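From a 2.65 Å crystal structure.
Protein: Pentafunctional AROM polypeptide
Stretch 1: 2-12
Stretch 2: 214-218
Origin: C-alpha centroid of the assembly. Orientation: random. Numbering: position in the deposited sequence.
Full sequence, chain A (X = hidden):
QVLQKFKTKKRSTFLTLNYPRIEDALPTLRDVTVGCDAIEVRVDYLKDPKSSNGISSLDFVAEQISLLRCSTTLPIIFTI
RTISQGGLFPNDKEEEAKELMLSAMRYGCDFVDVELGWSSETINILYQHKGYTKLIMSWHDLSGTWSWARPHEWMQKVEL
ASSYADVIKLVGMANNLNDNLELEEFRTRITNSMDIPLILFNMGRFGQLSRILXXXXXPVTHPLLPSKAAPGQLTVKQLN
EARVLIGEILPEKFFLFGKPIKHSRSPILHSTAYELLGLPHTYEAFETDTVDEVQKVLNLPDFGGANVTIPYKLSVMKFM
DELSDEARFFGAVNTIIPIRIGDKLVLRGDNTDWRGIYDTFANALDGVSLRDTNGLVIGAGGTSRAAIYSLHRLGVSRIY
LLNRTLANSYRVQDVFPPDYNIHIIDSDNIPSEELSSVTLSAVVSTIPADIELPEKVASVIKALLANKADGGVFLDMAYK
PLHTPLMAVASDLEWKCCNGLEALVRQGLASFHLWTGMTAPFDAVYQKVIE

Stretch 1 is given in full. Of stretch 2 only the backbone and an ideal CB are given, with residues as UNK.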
# COMPACT_ATOMS: atom_id res chain seq x y z
N VAL A 2 -10.24 9.17 0.65
CA VAL A 2 -10.08 7.68 0.80
C VAL A 2 -11.02 6.92 -0.15
O VAL A 2 -10.58 6.01 -0.86
CB VAL A 2 -10.33 7.17 2.25
CG1 VAL A 2 -9.67 5.80 2.45
CG2 VAL A 2 -9.83 8.16 3.30
N LEU A 3 -12.30 7.27 -0.14
CA LEU A 3 -13.26 6.82 -1.17
C LEU A 3 -13.01 7.51 -2.51
O LEU A 3 -13.16 6.88 -3.57
CB LEU A 3 -14.72 7.07 -0.73
CG LEU A 3 -15.86 6.70 -1.71
CD1 LEU A 3 -15.87 5.21 -1.98
CD2 LEU A 3 -17.22 7.16 -1.20
N GLN A 4 -12.66 8.80 -2.45
CA GLN A 4 -12.35 9.60 -3.64
C GLN A 4 -11.14 9.01 -4.39
O GLN A 4 -11.12 8.97 -5.62
CB GLN A 4 -12.09 11.07 -3.23
CG GLN A 4 -12.04 12.09 -4.38
CD GLN A 4 -13.27 12.05 -5.29
OE1 GLN A 4 -13.15 12.10 -6.53
NE2 GLN A 4 -14.46 11.93 -4.69
N LYS A 5 -10.16 8.54 -3.62
CA LYS A 5 -9.02 7.78 -4.13
C LYS A 5 -9.48 6.57 -4.95
O LYS A 5 -9.06 6.38 -6.09
CB LYS A 5 -8.14 7.29 -2.97
CG LYS A 5 -6.66 7.20 -3.30
CD LYS A 5 -5.93 8.47 -2.91
CE LYS A 5 -5.66 8.50 -1.42
NZ LYS A 5 -5.03 9.79 -1.05
N PHE A 6 -10.35 5.77 -4.34
CA PHE A 6 -10.89 4.54 -4.94
C PHE A 6 -11.76 4.81 -6.19
O PHE A 6 -11.78 4.01 -7.13
CB PHE A 6 -11.72 3.74 -3.90
CG PHE A 6 -10.93 3.13 -2.75
CD1 PHE A 6 -9.52 3.14 -2.69
CD2 PHE A 6 -11.62 2.47 -1.74
CE1 PHE A 6 -8.85 2.54 -1.63
CE2 PHE A 6 -10.94 1.87 -0.69
CZ PHE A 6 -9.56 1.91 -0.63
N LYS A 7 -12.47 5.94 -6.17
CA LYS A 7 -13.40 6.32 -7.24
C LYS A 7 -12.70 6.73 -8.52
O LYS A 7 -13.15 6.38 -9.61
CB LYS A 7 -14.31 7.48 -6.80
CG LYS A 7 -15.44 7.08 -5.86
CD LYS A 7 -16.26 8.29 -5.45
CE LYS A 7 -16.99 8.90 -6.64
NZ LYS A 7 -18.23 9.60 -6.22
N THR A 8 -11.63 7.51 -8.39
CA THR A 8 -10.85 7.96 -9.55
C THR A 8 -9.87 6.90 -10.02
O THR A 8 -9.43 6.95 -11.17
CB THR A 8 -10.06 9.25 -9.27
OG1 THR A 8 -9.19 9.05 -8.14
CG2 THR A 8 -11.01 10.43 -9.01
N LYS A 9 -9.50 5.96 -9.14
CA LYS A 9 -8.75 4.75 -9.55
C LYS A 9 -9.58 3.92 -10.55
O LYS A 9 -10.81 3.87 -10.47
CB LYS A 9 -8.41 3.90 -8.32
CG LYS A 9 -7.16 3.04 -8.41
CD LYS A 9 -6.75 2.64 -7.01
CE LYS A 9 -5.41 1.92 -6.96
NZ LYS A 9 -5.56 0.47 -7.21
N LYS A 10 -8.91 3.29 -11.50
CA LYS A 10 -9.58 2.47 -12.50
C LYS A 10 -10.17 1.21 -11.89
O LYS A 10 -11.35 0.93 -12.10
CB LYS A 10 -8.64 2.10 -13.65
CG LYS A 10 -8.49 3.19 -14.70
CD LYS A 10 -8.36 2.60 -16.10
CE LYS A 10 -9.69 2.02 -16.60
NZ LYS A 10 -9.50 0.83 -17.48
N ARG A 11 -9.36 0.46 -11.14
CA ARG A 11 -9.75 -0.81 -10.53
C ARG A 11 -9.30 -0.89 -9.09
O ARG A 11 -8.11 -0.76 -8.81
CB ARG A 11 -9.10 -1.97 -11.28
CG ARG A 11 -9.78 -2.27 -12.60
CD ARG A 11 -8.96 -3.18 -13.49
NE ARG A 11 -9.75 -3.43 -14.70
CZ ARG A 11 -9.48 -2.99 -15.94
NH1 ARG A 11 -8.37 -2.28 -16.22
NH2 ARG A 11 -10.33 -3.29 -16.92
N SER A 12 -10.24 -1.13 -8.18
CA SER A 12 -9.90 -1.39 -6.78
C SER A 12 -10.38 -2.77 -6.36
O SER A 12 -11.31 -3.33 -6.95
CB SER A 12 -10.47 -0.30 -5.86
OG SER A 12 -11.62 0.32 -6.42
N UNK A 214 -16.60 -6.37 -12.56
CA UNK A 214 -16.81 -5.35 -11.53
C UNK A 214 -15.50 -4.64 -11.16
O UNK A 214 -14.66 -5.20 -10.48
CB UNK A 214 -17.43 -5.98 -10.28
N UNK A 215 -15.33 -3.41 -11.61
CA UNK A 215 -14.04 -2.72 -11.47
C UNK A 215 -13.86 -2.10 -10.10
O UNK A 215 -12.78 -2.16 -9.55
CB UNK A 215 -13.90 -1.63 -12.54
N UNK A 216 -14.94 -1.57 -9.55
CA UNK A 216 -14.91 -0.86 -8.29
C UNK A 216 -15.09 -1.76 -7.07
O UNK A 216 -16.16 -2.31 -6.85
CB UNK A 216 -16.00 0.22 -8.29
N UNK A 217 -14.02 -1.86 -6.27
CA UNK A 217 -14.01 -2.57 -4.96
C UNK A 217 -14.54 -4.00 -5.01
O UNK A 217 -15.51 -4.34 -4.34
CB UNK A 217 -14.84 -1.78 -3.95
N UNK A 218 -13.88 -4.82 -5.82
CA UNK A 218 -14.20 -6.25 -5.90
C UNK A 218 -13.59 -6.96 -4.70
O UNK A 218 -12.45 -6.69 -4.34
CB UNK A 218 -13.69 -6.86 -7.21

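Stretch 1 begins with a helix, residues 3 to 8, and then continues as loop, with Arg11 and Ser12 in extended conformation. Stretch 2 lies beside this tail. The CA atoms pair most closely as follows: position 217 CA is 4.6 Å from Ser12 CA, and position 215 CA is 4.8 Å from Arg11 CA.

Position 214 is the first residue to leave helical angles after a helix. Its CA-to-CB bond points away from stretch 1, and no atom of stretch 1 lies within 5.5 Å of the ideal CB. Stretch 1 therefore sets little preference here, and many residues would suit. The deposited residue is Asn214. It works within its own stretch: ND2 donates to the backbone O of position 216 at 3.1 Å and to the side chain of position 218. These bonds link position 214 to the later part of its own stretch.

Position 215 has phi/psi of -82/-37. Its CB points sideways, with the ideal CB 3.6 Å from Lys10 O and 4.2 Å from Arg11 CG. The backbone O at 215 accepts a hydrogen bond from Ser12 N at 3.1 Å, whatever the side chain. The same O lies 3.5 Å from Arg11 CA in a CA-H...O contact. Beyond CB the chain can run beside the aliphatic part of Arg11. A long, flexible side chain would fit, and an acidic one could look to the nearby basic groups. The residue is Lys215. Its CB packs 4.1 Å from Arg11 CG, and its amino group makes no salt bridge with stretch 1.

Position 216 is extended, at -88/113. CA-to-CB points away, and the ideal CB is 4.8 Å from Ser12 OG. Stretch 1 still offers Leu3 CD1 and the Phe6 backbone to a side chain that reaches back toward the helix. A large apolar residue would suit, either aromatic or long and aliphatic. The residue is Phe216, with chi1 in the t well. Its ring meets the helix at its edge: CE1 is 3.7 Å from Phe6 O and CZ is 3.8 Å from Leu3 CD1. CE1 also packs 3.9 Å from Phe6 CB.

Position 217 has positive phi, 53/60. Glycine, asparagine or aspartate adopt such angles most readily, but other residues can. The backbone N donates to Ser12 OG at 3.2 Å. CB points sideways, and the Phe6 ring is within reach of a longer chain, so an unbranched apolar residue is also plausible. The residue is Met217. Its CG is 3.9 Å from Ser12 OG, and SD is 4.0 Å from Phe6 CD2, an oblique approach to the ring.

Position 218 is extended, at -78/135. Its N donates to Ser12 O at 3.2 Å, a bond open to any residue but proline. CB points sideways, and the ideal CB is 4.3 Å from that same O. Beta-branched or small side chains would suit the extended backbone. The residue is Thr218, whose OG1 accepts from Asn214 ND2 at 2.9 Å.

Stretch 2 214-218: NKFMT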
# COMPACT_ATOMS: atom_id res chain seq x y z
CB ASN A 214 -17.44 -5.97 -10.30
CG ASN A 214 -17.67 -4.96 -9.20
OD1 ASN A 214 -18.56 -4.15 -9.29
ND2 ASN A 214 -16.84 -5.00 -8.17
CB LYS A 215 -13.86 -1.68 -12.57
CG LYS A 215 -13.74 -2.37 -13.93
CD LYS A 215 -13.53 -1.42 -15.10
CE LYS A 215 -14.67 -0.42 -15.21
NZ LYS A 215 -14.92 -0.04 -16.62
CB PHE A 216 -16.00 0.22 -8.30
CG PHE A 216 -16.01 1.05 -7.07
CD1 PHE A 216 -15.04 2.02 -6.88
CD2 PHE A 216 -16.98 0.86 -6.09
CE1 PHE A 216 -15.03 2.81 -5.73
CE2 PHE A 216 -16.98 1.63 -4.93
CZ PHE A 216 -16.00 2.61 -4.75
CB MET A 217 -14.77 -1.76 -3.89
CG MET A 217 -14.15 -0.42 -3.56
SD MET A 217 -15.07 0.48 -2.28
CE MET A 217 -14.57 -0.44 -0.82
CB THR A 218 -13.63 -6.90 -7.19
OG1 THR A 218 -14.20 -6.26 -8.33
CG2 THR A 218 -13.96 -8.37 -7.25
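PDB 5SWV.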